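Local coordinates for CoA-binding domain-containing protein (Thermus thermophilus, PDB 1IUK) that probably binds coenzyme A through a Rossmann-like domain, although its cellular role is not established, at residues A8-G20 against L64-R78. Sequence-based numbering, arbitrary orientation.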
loop_
_atom_site.group_PDB
_atom_site.type_symbol
_atom_site.label_atom_id
_atom_site.label_comp_id
_atom_site.label_asym_id
_atom_site.label_seq_id
_atom_site.Cartn_x
_atom_site.Cartn_y
_atom_site.Cartn_z
ATOM N N ALA A 8 8.640 -13.362 5.546
ATOM C CA ALA A 8 8.404 -14.278 4.427
ATOM C C ALA A 8 7.468 -13.610 3.433
ATOM O O ALA A 8 7.632 -13.733 2.216
ATOM C CB ALA A 8 7.790 -15.591 4.933
ATOM N N TYR A 9 6.489 -12.883 3.959
ATOM C CA TYR A 9 5.530 -12.199 3.115
ATOM C C TYR A 9 6.156 -11.063 2.290
ATOM O O TYR A 9 5.966 -10.977 1.073
ATOM C CB TYR A 9 4.378 -11.652 3.969
ATOM C CG TYR A 9 3.201 -11.264 3.114
ATOM C CD1 TYR A 9 3.302 -10.193 2.232
ATOM C CD2 TYR A 9 2.044 -12.046 3.073
ATOM C CE1 TYR A 9 2.297 -9.918 1.317
ATOM C CE2 TYR A 9 1.031 -11.775 2.158
ATOM C CZ TYR A 9 1.170 -10.713 1.278
ATOM O OH TYR A 9 0.234 -10.446 0.311
ATOM N N LEU A 10 6.898 -10.183 2.949
ATOM C CA LEU A 10 7.515 -9.063 2.250
ATOM C C LEU A 10 8.597 -9.489 1.261
ATOM O O LEU A 10 8.714 -8.909 0.184
ATOM C CB LEU A 10 8.107 -8.082 3.265
ATOM C CG LEU A 10 7.088 -7.419 4.195
ATOM C CD1 LEU A 10 7.816 -6.501 5.158
ATOM C CD2 LEU A 10 6.068 -6.623 3.387
ATOM N N SER A 11 9.384 -10.505 1.614
ATOM C CA SER A 11 10.464 -10.946 0.728
ATOM C C SER A 11 9.959 -11.619 -0.537
ATOM O O SER A 11 10.593 -11.541 -1.589
ATOM C CB SER A 11 11.436 -11.881 1.470
ATOM O OG SER A 11 10.793 -13.051 1.934
ATOM N N GLN A 12 8.802 -12.258 -0.442
ATOM C CA GLN A 12 8.234 -12.938 -1.589
ATOM C C GLN A 12 7.434 -11.991 -2.499
ATOM O O GLN A 12 7.341 -12.208 -3.712
ATOM C CB GLN A 12 7.362 -14.104 -1.098
ATOM C CG GLN A 12 7.217 -15.200 -2.119
ATOM C CD GLN A 12 6.064 -14.922 -3.053
ATOM O OE1 GLN A 12 5.007 -14.432 -2.626
ATOM N NE2 GLN A 12 6.255 -15.215 -4.336
ATOM N N ALA A 13 6.882 -10.930 -1.916
ATOM C CA ALA A 13 6.088 -9.941 -2.655
ATOM C C ALA A 13 6.847 -9.220 -3.761
ATOM O O ALA A 13 8.055 -9.002 -3.665
ATOM C CB ALA A 13 5.514 -8.910 -1.676
ATOM N N LYS A 14 6.123 -8.847 -4.811
ATOM C CA LYS A 14 6.696 -8.130 -5.933
ATOM C C LYS A 14 6.001 -6.790 -6.162
ATOM O O LYS A 14 6.649 -5.747 -6.195
ATOM C CB LYS A 14 6.580 -8.938 -7.229
ATOM C CG LYS A 14 6.653 -8.041 -8.469
ATOM C CD LYS A 14 6.464 -8.792 -9.766
ATOM C CE LYS A 14 6.928 -7.958 -10.954
ATOM N NZ LYS A 14 6.234 -8.337 -12.216
ATOM N N THR A 15 4.678 -6.830 -6.333
ATOM C CA THR A 15 3.896 -5.627 -6.621
ATOM C C THR A 15 3.289 -4.916 -5.407
ATOM O O THR A 15 2.573 -5.521 -4.595
ATOM C CB THR A 15 2.776 -5.959 -7.619
ATOM O OG1 THR A 15 1.911 -6.937 -7.043
ATOM C CG2 THR A 15 3.355 -6.562 -8.877
ATOM N N ILE A 16 3.589 -3.628 -5.280
ATOM C CA ILE A 16 3.047 -2.842 -4.182
ATOM C C ILE A 16 2.276 -1.655 -4.758
ATOM O O ILE A 16 2.858 -0.783 -5.399
ATOM C CB ILE A 16 4.162 -2.298 -3.253
ATOM C CG1 ILE A 16 5.013 -3.450 -2.713
ATOM C CG2 ILE A 16 3.536 -1.505 -2.096
ATOM C CD1 ILE A 16 6.059 -3.020 -1.700
ATOM N N ALA A 17 0.962 -1.636 -4.559
ATOM C CA ALA A 17 0.157 -0.523 -5.042
ATOM C C ALA A 17 0.131 0.499 -3.909
ATOM O O ALA A 17 -0.085 0.149 -2.760
ATOM C CB ALA A 17 -1.278 -0.992 -5.380
ATOM N N VAL A 18 0.370 1.765 -4.238
ATOM C CA VAL A 18 0.376 2.825 -3.239
ATOM C C VAL A 18 -0.887 3.665 -3.393
ATOM O O VAL A 18 -1.045 4.421 -4.358
ATOM C CB VAL A 18 1.633 3.729 -3.397
ATOM C CG1 VAL A 18 1.605 4.856 -2.369
ATOM C CG2 VAL A 18 2.909 2.874 -3.247
ATOM N N LEU A 19 -1.792 3.510 -2.441
ATOM C CA LEU A 19 -3.044 4.235 -2.484
ATOM C C LEU A 19 -2.826 5.599 -1.849
ATOM O O LEU A 19 -2.577 5.705 -0.643
ATOM C CB LEU A 19 -4.123 3.452 -1.732
ATOM C CG LEU A 19 -5.537 3.970 -1.951
ATOM C CD1 LEU A 19 -5.962 3.673 -3.376
ATOM C CD2 LEU A 19 -6.464 3.333 -0.939
ATOM N N GLY A 20 -2.934 6.639 -2.670
ATOM C CA GLY A 20 -2.721 7.991 -2.183
ATOM C C GLY A 20 -1.318 8.466 -2.543
ATOM O O GLY A 20 -0.802 9.397 -1.921
ATOM N N LEU A 64 -8.045 1.747 -8.047
ATOM C CA LEU A 64 -7.378 0.470 -7.866
ATOM C C LEU A 64 -7.780 -0.501 -8.963
ATOM O O LEU A 64 -6.980 -1.319 -9.396
ATOM C CB LEU A 64 -7.728 -0.121 -6.500
ATOM C CG LEU A 64 -7.104 0.532 -5.264
ATOM C CD1 LEU A 64 -7.635 -0.150 -4.016
ATOM C CD2 LEU A 64 -5.572 0.432 -5.333
ATOM N N LEU A 65 -9.020 -0.399 -9.418
ATOM C CA LEU A 65 -9.523 -1.289 -10.456
ATOM C C LEU A 65 -8.903 -1.005 -11.815
ATOM O O LEU A 65 -9.098 -1.765 -12.759
ATOM C CB LEU A 65 -11.048 -1.185 -10.547
ATOM C CG LEU A 65 -11.864 -1.504 -9.285
ATOM C CD1 LEU A 65 -11.331 -2.756 -8.620
ATOM C CD2 LEU A 65 -11.803 -0.318 -8.329
ATOM N N ASP A 66 -8.155 0.090 -11.922
ATOM C CA ASP A 66 -7.496 0.424 -13.182
ATOM C C ASP A 66 -6.172 -0.339 -13.300
ATOM O O ASP A 66 -5.592 -0.418 -14.378
ATOM C CB ASP A 66 -7.207 1.922 -13.265
ATOM C CG ASP A 66 -8.433 2.753 -13.603
ATOM O OD1 ASP A 66 -8.528 3.879 -13.067
ATOM O OD2 ASP A 66 -9.288 2.294 -14.403
ATOM N N LEU A 67 -5.692 -0.892 -12.190
ATOM C CA LEU A 67 -4.436 -1.633 -12.196
ATOM C C LEU A 67 -4.622 -2.848 -13.082
ATOM O O LEU A 67 -5.671 -3.497 -13.057
ATOM C CB LEU A 67 -4.048 -2.057 -10.773
ATOM C CG LEU A 67 -3.583 -0.906 -9.863
ATOM C CD1 LEU A 67 -3.196 -1.406 -8.470
ATOM C CD2 LEU A 67 -2.411 -0.223 -10.531
ATOM N N LYS A 68 -3.597 -3.162 -13.861
ATOM C CA LYS A 68 -3.682 -4.281 -14.785
ATOM C C LYS A 68 -2.933 -5.540 -14.340
ATOM O O LYS A 68 -2.612 -6.398 -15.167
ATOM C CB LYS A 68 -3.198 -3.829 -16.176
ATOM C CG LYS A 68 -4.142 -2.846 -16.890
ATOM C CD LYS A 68 -5.576 -3.401 -16.976
ATOM C CE LYS A 68 -6.448 -2.604 -17.953
ATOM N NZ LYS A 68 -7.783 -2.244 -17.378
ATOM N N GLU A 69 -2.669 -5.659 -13.041
ATOM C CA GLU A 69 -1.974 -6.832 -12.518
ATOM C C GLU A 69 -2.248 -7.028 -11.029
ATOM O O GLU A 69 -2.609 -6.085 -10.330
ATOM C CB GLU A 69 -0.471 -6.713 -12.776
ATOM C CG GLU A 69 0.284 -5.859 -11.776
ATOM C CD GLU A 69 1.786 -5.975 -11.941
ATOM O OE1 GLU A 69 2.337 -7.074 -11.707
ATOM O OE2 GLU A 69 2.415 -4.964 -12.307
ATOM N N PRO A 70 -2.097 -8.266 -10.527
ATOM C CA PRO A 70 -2.337 -8.568 -9.112
ATOM C C PRO A 70 -1.456 -7.746 -8.201
ATOM O O PRO A 70 -0.325 -7.436 -8.551
ATOM C CB PRO A 70 -2.045 -10.058 -9.003
ATOM C CG PRO A 70 -2.226 -10.560 -10.396
ATOM C CD PRO A 70 -1.704 -9.472 -11.272
ATOM N N VAL A 71 -1.986 -7.406 -7.031
ATOM C CA VAL A 71 -1.272 -6.592 -6.056
ATOM C C VAL A 71 -0.962 -7.416 -4.824
ATOM O O VAL A 71 -1.861 -7.956 -4.178
ATOM C CB VAL A 71 -2.123 -5.370 -5.665
ATOM C CG1 VAL A 71 -1.546 -4.689 -4.437
ATOM C CG2 VAL A 71 -2.206 -4.414 -6.851
ATOM N N ASP A 72 0.323 -7.523 -4.503
ATOM C CA ASP A 72 0.758 -8.295 -3.344
ATOM C C ASP A 72 0.570 -7.513 -2.067
ATOM O O ASP A 72 0.175 -8.067 -1.047
ATOM C CB ASP A 72 2.227 -8.702 -3.502
ATOM C CG ASP A 72 2.435 -9.690 -4.640
ATOM O OD1 ASP A 72 3.277 -9.431 -5.514
ATOM O OD2 ASP A 72 1.750 -10.730 -4.666
ATOM N N ILE A 73 0.850 -6.213 -2.130
ATOM C CA ILE A 73 0.708 -5.337 -0.973
ATOM C C ILE A 73 0.049 -4.029 -1.374
ATOM O O ILE A 73 0.446 -3.406 -2.363
ATOM C CB ILE A 73 2.084 -4.977 -0.350
ATOM C CG1 ILE A 73 2.824 -6.261 0.047
ATOM C CG2 ILE A 73 1.887 -4.045 0.860
ATOM C CD1 ILE A 73 4.169 -6.014 0.702
ATOM N N LEU A 74 -0.975 -3.627 -0.626
ATOM C CA LEU A 74 -1.625 -2.349 -0.892
ATOM C C LEU A 74 -1.159 -1.437 0.245
ATOM O O LEU A 74 -1.590 -1.589 1.391
ATOM C CB LEU A 74 -3.159 -2.470 -0.882
ATOM C CG LEU A 74 -3.881 -1.133 -1.126
ATOM C CD1 LEU A 74 -3.650 -0.676 -2.548
ATOM C CD2 LEU A 74 -5.363 -1.279 -0.841
ATOM N N ASP A 75 -0.235 -0.525 -0.069
ATOM C CA ASP A 75 0.310 0.420 0.916
ATOM C C ASP A 75 -0.617 1.629 0.874
ATOM O O ASP A 75 -0.635 2.369 -0.109
ATOM C CB ASP A 75 1.730 0.816 0.503
ATOM C CG ASP A 75 2.546 1.409 1.642
ATOM O OD1 ASP A 75 2.165 1.290 2.830
ATOM O OD2 ASP A 75 3.600 1.998 1.325
ATOM N N VAL A 76 -1.386 1.800 1.945
ATOM C CA VAL A 76 -2.381 2.855 2.048
ATOM C C VAL A 76 -1.949 4.102 2.804
ATOM O O VAL A 76 -1.625 4.049 3.994
ATOM C CB VAL A 76 -3.681 2.300 2.712
ATOM C CG1 VAL A 76 -4.794 3.343 2.663
ATOM C CG2 VAL A 76 -4.124 1.024 1.997
ATOM N N PHE A 77 -1.980 5.229 2.105
ATOM C CA PHE A 77 -1.621 6.508 2.698
ATOM C C PHE A 77 -2.851 7.406 2.881
ATOM O O PHE A 77 -2.738 8.504 3.435
ATOM C CB PHE A 77 -0.583 7.222 1.821
ATOM C CG PHE A 77 0.803 6.621 1.899
ATOM C CD1 PHE A 77 1.725 7.073 2.847
ATOM C CD2 PHE A 77 1.178 5.601 1.032
ATOM C CE1 PHE A 77 3.008 6.510 2.925
ATOM C CE2 PHE A 77 2.458 5.032 1.103
ATOM C CZ PHE A 77 3.371 5.492 2.054
ATOM N N ARG A 78 -4.021 6.955 2.418
ATOM C CA ARG A 78 -5.243 7.765 2.558
ATOM C C ARG A 78 -5.696 7.772 4.015
ATOM O O ARG A 78 -5.612 6.757 4.701
ATOM C CB ARG A 78 -6.332 7.244 1.628
ATOM C CG ARG A 78 -5.845 7.091 0.188
ATOM C CD ARG A 78 -6.390 8.153 -0.751
ATOM N NE ARG A 78 -6.524 9.452 -0.115
ATOM C CZ ARG A 78 -7.660 10.146 -0.059
ATOM N NH1 ARG A 78 -8.775 9.668 -0.601
ATOM N NH2 ARG A 78 -7.682 11.327 0.543
#
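Thr15 OG1 reaches across to Pro70 O at 2.7 Å as donor and takes the N-H of Asp72 as acceptor, because chi1 of 61° sets the hydroxyl between its own backbone N and carbonyl carbon. Asp72 answers with OD1, which is gripped twice: Thr15 N meets its anti lone pair at 3.1 Å, while Lys14 N comes in from above the carboxylate plane. A valine here in place of Thr15 would probably leave Pro70 O without this donor and Asp72 N without the OG1 acceptor, so that the loop leading into strand 73-76 is less firmly fixed. Farther along, strands 15-19 and 73-76 run parallel, their axes 4.7 Å apart, as neighbouring inner strands of the Rossmann-like sheet; the backbone ladder ends with Phe77 N on Leu19 O. Ile16 and Ile73 lie side by side on one face. Beyond them, helix 3-12 closes in: the Leu10 side chain crosses that of Ile73 at about a right angle, CD2 tight against CD1 at 3.3 Å. Tyr9 runs past Ile73 in the opposite direction, and its OH donates to Asp72 O (2.7 Å), which lies at the ring edge in the ring plane. On the other face Ala17 CB sits among Leu67, Val71 and Leu74, and Leu19 CD1 meets Leu64 CD2 at 3.8 Å, with helix 87-93 packed behind Leu64 and Val71.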